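Local structure of MgGH51 (Meripilus giganteus, 6ZPV) at residues F413-F418 against T465-N470. The protein hydrolyses terminal alpha-L-arabinofuranosyl residues, as a fungal GH51 glycosidase, probably releasing arabinose from plant cell-wall polysaccharides. Numbering follows the deposited sequence.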
ATOM      1  N   PHE A 413       5.814   8.549 -25.832  1.00 12.71           N
ATOM      2  CA  PHE A 413       6.732   9.677 -26.036  1.00 13.13           C
ATOM      3  C   PHE A 413       6.356  10.889 -25.200  1.00 12.60           C
ATOM      4  O   PHE A 413       6.877  11.992 -25.453  1.00 13.62           O
ATOM      5  CB  PHE A 413       6.877  10.000 -27.529  1.00 13.76           C
ATOM      6  CG  PHE A 413       7.713   9.018 -28.305  1.00 13.55           C
ATOM      7  CD1 PHE A 413       7.265   7.756 -28.574  1.00 14.25           C
ATOM      8  CD2 PHE A 413       8.982   9.378 -28.747  1.00 14.99           C
ATOM      9  CE1 PHE A 413       8.048   6.868 -29.277  1.00 14.28           C
ATOM     10  CE2 PHE A 413       9.758   8.465 -29.439  1.00 15.47           C
ATOM     11  CZ  PHE A 413       9.305   7.188 -29.694  1.00 14.84           C
ATOM     12  N   TYR A 414       5.585  10.705 -24.139  1.00 13.24           N
ATOM     13  CA  TYR A 414       5.137  11.807 -23.271  1.00 14.57           C
ATOM     14  C   TYR A 414       6.317  12.693 -22.872  1.00 13.09           C
ATOM     15  O   TYR A 414       6.203  13.935 -22.893  1.00 14.47           O
ATOM     16  CB  TYR A 414       4.426  11.249 -22.039  1.00 14.18           C
ATOM     17  CG  TYR A 414       3.843  12.308 -21.144  1.00 14.69           C
ATOM     18  CD1 TYR A 414       2.556  12.784 -21.343  1.00 16.64           C
ATOM     19  CD2 TYR A 414       4.529  12.835 -20.094  1.00 14.78           C
ATOM     20  CE1 TYR A 414       2.008  13.762 -20.515  1.00 18.90           C
ATOM     21  CE2 TYR A 414       3.965  13.788 -19.253  1.00 15.64           C
ATOM     22  CZ  TYR A 414       2.741  14.282 -19.483  1.00 16.76           C
ATOM     23  OH  TYR A 414       2.199  15.233 -18.600  1.00 19.22           O
ATOM     24  N   TYR A 415       7.421  12.106 -22.428  1.00 12.73           N
ATOM     25  CA  TYR A 415       8.556  12.866 -21.860  1.00 12.89           C
ATOM     26  C   TYR A 415       9.639  13.232 -22.875  1.00 13.62           C
ATOM     27  O   TYR A 415      10.541  14.030 -22.541  1.00 14.13           O
ATOM     28  CB  TYR A 415       9.163  12.164 -20.653  1.00 13.00           C
ATOM     29  CG  TYR A 415       8.312  12.237 -19.403  1.00 12.22           C
ATOM     30  CD1 TYR A 415       8.252  13.418 -18.675  1.00 13.36           C
ATOM     31  CD2 TYR A 415       7.569  11.172 -18.958  1.00 12.80           C
ATOM     32  CE1 TYR A 415       7.440  13.525 -17.551  1.00 12.99           C
ATOM     33  CE2 TYR A 415       6.783  11.260 -17.839  1.00 13.20           C
ATOM     34  CZ  TYR A 415       6.734  12.417 -17.097  1.00 12.63           C
ATOM     35  OH  TYR A 415       5.977  12.615 -15.969  1.00 13.81           O
ATOM     36  N   ASP A 416       9.579  12.707 -24.100  1.00 13.39           N
ATOM     37  CA  ASP A 416      10.706  12.929 -25.039  1.00 14.14           C
ATOM     38  C   ASP A 416      10.908  14.412 -25.356  1.00 15.30           C
ATOM     39  O   ASP A 416      12.078  14.784 -25.587  1.00 17.00           O
ATOM     40  CB  ASP A 416      10.520  12.130 -26.308  1.00 14.35           C
ATOM     41  CG  ASP A 416      10.728  10.662 -26.049  1.00 13.49           C
ATOM     42  OD1 ASP A 416       9.851  10.009 -25.407  1.00 13.48           O
ATOM     43  OD2 ASP A 416      11.781  10.096 -26.467  1.00 15.20           O
ATOM     44  N   GLY A 417       9.833  15.175 -25.488  1.00 15.62           N
ATOM     45  CA  GLY A 417       9.948  16.577 -25.847  1.00 16.87           C
ATOM     46  C   GLY A 417      10.110  17.502 -24.664  1.00 18.14           C
ATOM     47  O   GLY A 417      10.165  18.743 -24.900  1.00 19.06           O
ATOM     48  N   PHE A 418      10.163  16.989 -23.429  1.00 15.02           N
ATOM     49  CA  PHE A 418      10.345  17.870 -22.280  1.00 15.44           C
ATOM     50  C   PHE A 418      11.719  18.484 -22.314  1.00 15.62           C
ATOM     51  O   PHE A 418      12.718  17.879 -22.779  1.00 16.69           O
ATOM     52  CB  PHE A 418      10.211  17.123 -20.946  1.00 15.14           C
ATOM     53  CG  PHE A 418       8.798  16.957 -20.400  1.00 15.02           C
ATOM     54  CD1 PHE A 418       7.727  16.533 -21.182  1.00 16.90           C
ATOM     55  CD2 PHE A 418       8.561  17.207 -19.056  1.00 15.90           C
ATOM     56  CE1 PHE A 418       6.454  16.433 -20.664  1.00 18.37           C
ATOM     57  CE2 PHE A 418       7.285  17.076 -18.536  1.00 16.44           C
ATOM     58  CZ  PHE A 418       6.234  16.703 -19.341  1.00 16.55           C
ATOM     59  N   THR A 465       8.359   1.906 -21.259  1.00 10.61           N
ATOM     60  CA  THR A 465       9.569   1.973 -22.070  1.00 10.92           C
ATOM     61  C   THR A 465       9.959   3.453 -22.287  1.00 10.50           C
ATOM     62  O   THR A 465      11.154   3.779 -22.311  1.00 11.87           O
ATOM     63  CB  THR A 465       9.472   1.249 -23.419  1.00 11.13           C
ATOM     64  OG1 THR A 465       8.532   1.895 -24.291  1.00 11.56           O
ATOM     65  CG2 THR A 465       9.190  -0.219 -23.256  1.00 11.53           C
ATOM     66  N   GLY A 466       8.964   4.332 -22.433  1.00 10.82           N
ATOM     67  CA  GLY A 466       9.235   5.751 -22.560  1.00 11.97           C
ATOM     68  C   GLY A 466       9.725   6.340 -21.229  1.00 10.97           C
ATOM     69  O   GLY A 466      10.600   7.183 -21.233  1.00 11.89           O
ATOM     70  N   LEU A 467       9.145   5.939 -20.102  1.00 10.95           N
ATOM     71  CA  LEU A 467       9.668   6.388 -18.797  1.00 11.52           C
ATOM     72  C   LEU A 467      11.158   6.039 -18.690  1.00 11.32           C
ATOM     73  O   LEU A 467      11.973   6.857 -18.214  1.00 12.54           O
ATOM     74  CB  LEU A 467       8.858   5.782 -17.662  1.00 11.45           C
ATOM     75  CG  LEU A 467       7.374   6.120 -17.616  1.00 12.27           C
ATOM     76  CD1 LEU A 467       6.725   5.422 -16.438  1.00 13.02           C
ATOM     77  CD2 LEU A 467       7.123   7.608 -17.515  1.00 13.26           C
ATOM     78  N   GLU A 468      11.504   4.835 -19.107  1.00 11.04           N
ATOM     79  CA  GLU A 468      12.885   4.375 -18.981  1.00 11.84           C
ATOM     80  C   GLU A 468      13.798   5.099 -19.957  1.00 11.34           C
ATOM     81  O   GLU A 468      14.909   5.551 -19.594  1.00 11.92           O
ATOM     82  CB  GLU A 468      12.949   2.836 -19.125  1.00 11.75           C
ATOM     83  CG  GLU A 468      14.272   2.234 -18.793  1.00 12.31           C
ATOM     84  CD  GLU A 468      14.214   0.714 -18.712  1.00 11.65           C
ATOM     85  OE1 GLU A 468      14.367   0.071 -19.752  1.00 11.99           O
ATOM     86  OE2 GLU A 468      14.002   0.199 -17.568  1.00 12.43           O
ATOM     87  N   ARG A 469      13.371   5.264 -21.219  1.00 11.45           N
ATOM     88  CA  ARG A 469      14.187   6.052 -22.180  1.00 11.61           C
ATOM     89  C   ARG A 469      14.452   7.469 -21.656  1.00 12.25           C
ATOM     90  O   ARG A 469      15.531   8.022 -21.826  1.00 12.51           O
ATOM     91  CB  ARG A 469      13.448   6.096 -23.522  1.00 12.03           C
ATOM     92  CG  ARG A 469      14.159   6.982 -24.547  1.00 12.83           C
ATOM     93  CD  ARG A 469      13.598   6.881 -25.974  1.00 12.91           C
ATOM     94  NE  ARG A 469      12.196   7.314 -26.034  1.00 13.13           N
ATOM     95  CZ  ARG A 469      11.126   6.506 -26.065  1.00 12.66           C
ATOM     96  NH1 ARG A 469      11.230   5.192 -26.147  1.00 12.89           N
ATOM     97  NH2 ARG A 469       9.907   7.063 -26.009  1.00 13.01           N
ATOM     98  N   ASN A 470      13.398   8.071 -21.058  1.00 11.89           N
ATOM     99  CA  ASN A 470      13.451   9.460 -20.524  1.00 11.62           C
ATOM    100  C   ASN A 470      13.869   9.504 -19.060  1.00 11.76           C
ATOM    101  O   ASN A 470      13.590  10.529 -18.405  1.00 12.55           O
ATOM    102  CB  ASN A 470      12.139  10.141 -20.773  1.00 12.46           C
ATOM    103  CG  ASN A 470      11.830  10.336 -22.241  1.00 11.84           C
ATOM    104  OD1 ASN A 470      12.529  11.136 -22.881  1.00 13.54           O
ATOM    105  ND2 ASN A 470      10.846   9.614 -22.762  1.00 13.31           N
TER
HETATM  106  O   HOH W   1      14.526  10.878 -24.954  1.00 20.49           O
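Asp416 and Arg469 meet in a side-on salt bridge, the two oxygens of the aspartate matching two nitrogens of the arginine. NE of Arg469 donates to OD2 of Asp416 on its syn lone pair at 2.8 Å, and NH2 of Arg469 reaches OD1 of Asp416 at 3.0 Å; both bonds are nearly straight. Arginine suits the place because its flat cation serves two partners at once: the carboxylate at its edge, the Phe413 ring against its face. NH2 of Arg469 lies 3.5 Å above the centre of the Phe413 ring, a cation-pi stack with the planes 27° apart. The arginine chain bends at chi3 (62°), setting NE beside OD2 of Asp416. ND2 of Asn470 comes from above the carboxylate plane, on the face opposite to Arg469 NH2, and donates to OD1 of Asp416 at 2.9 Å; an asparagine amide can also bond Gly466 O, tying helix end to turn 415-418. An alanine in place of Asp416 would probably leave the Arg469 charge without its mate here and the guanidinium freer to turn on Phe413. Packing is close among buried carbons: CB of Tyr415 lies 3.6 Å from CB of Asn470, and CE2 of the Tyr415 ring meets the apolar CD2 methyl of Leu467 obliquely. Around the partly exposed Asp416 it is looser, a water donating to both its OD2 and Asn470 OD1. Arg420 also binds Asn470 OD1, and Glu427 the Tyr415 hydroxyl. The contact joins the loop between helix 405-410 and strand 424-432 to the C-terminal end of helix 454-469; Tyr415 rests on Val399 of strand 396-403 and Val474 of strand 474-479, and Leu467 on Ala477 of the latter.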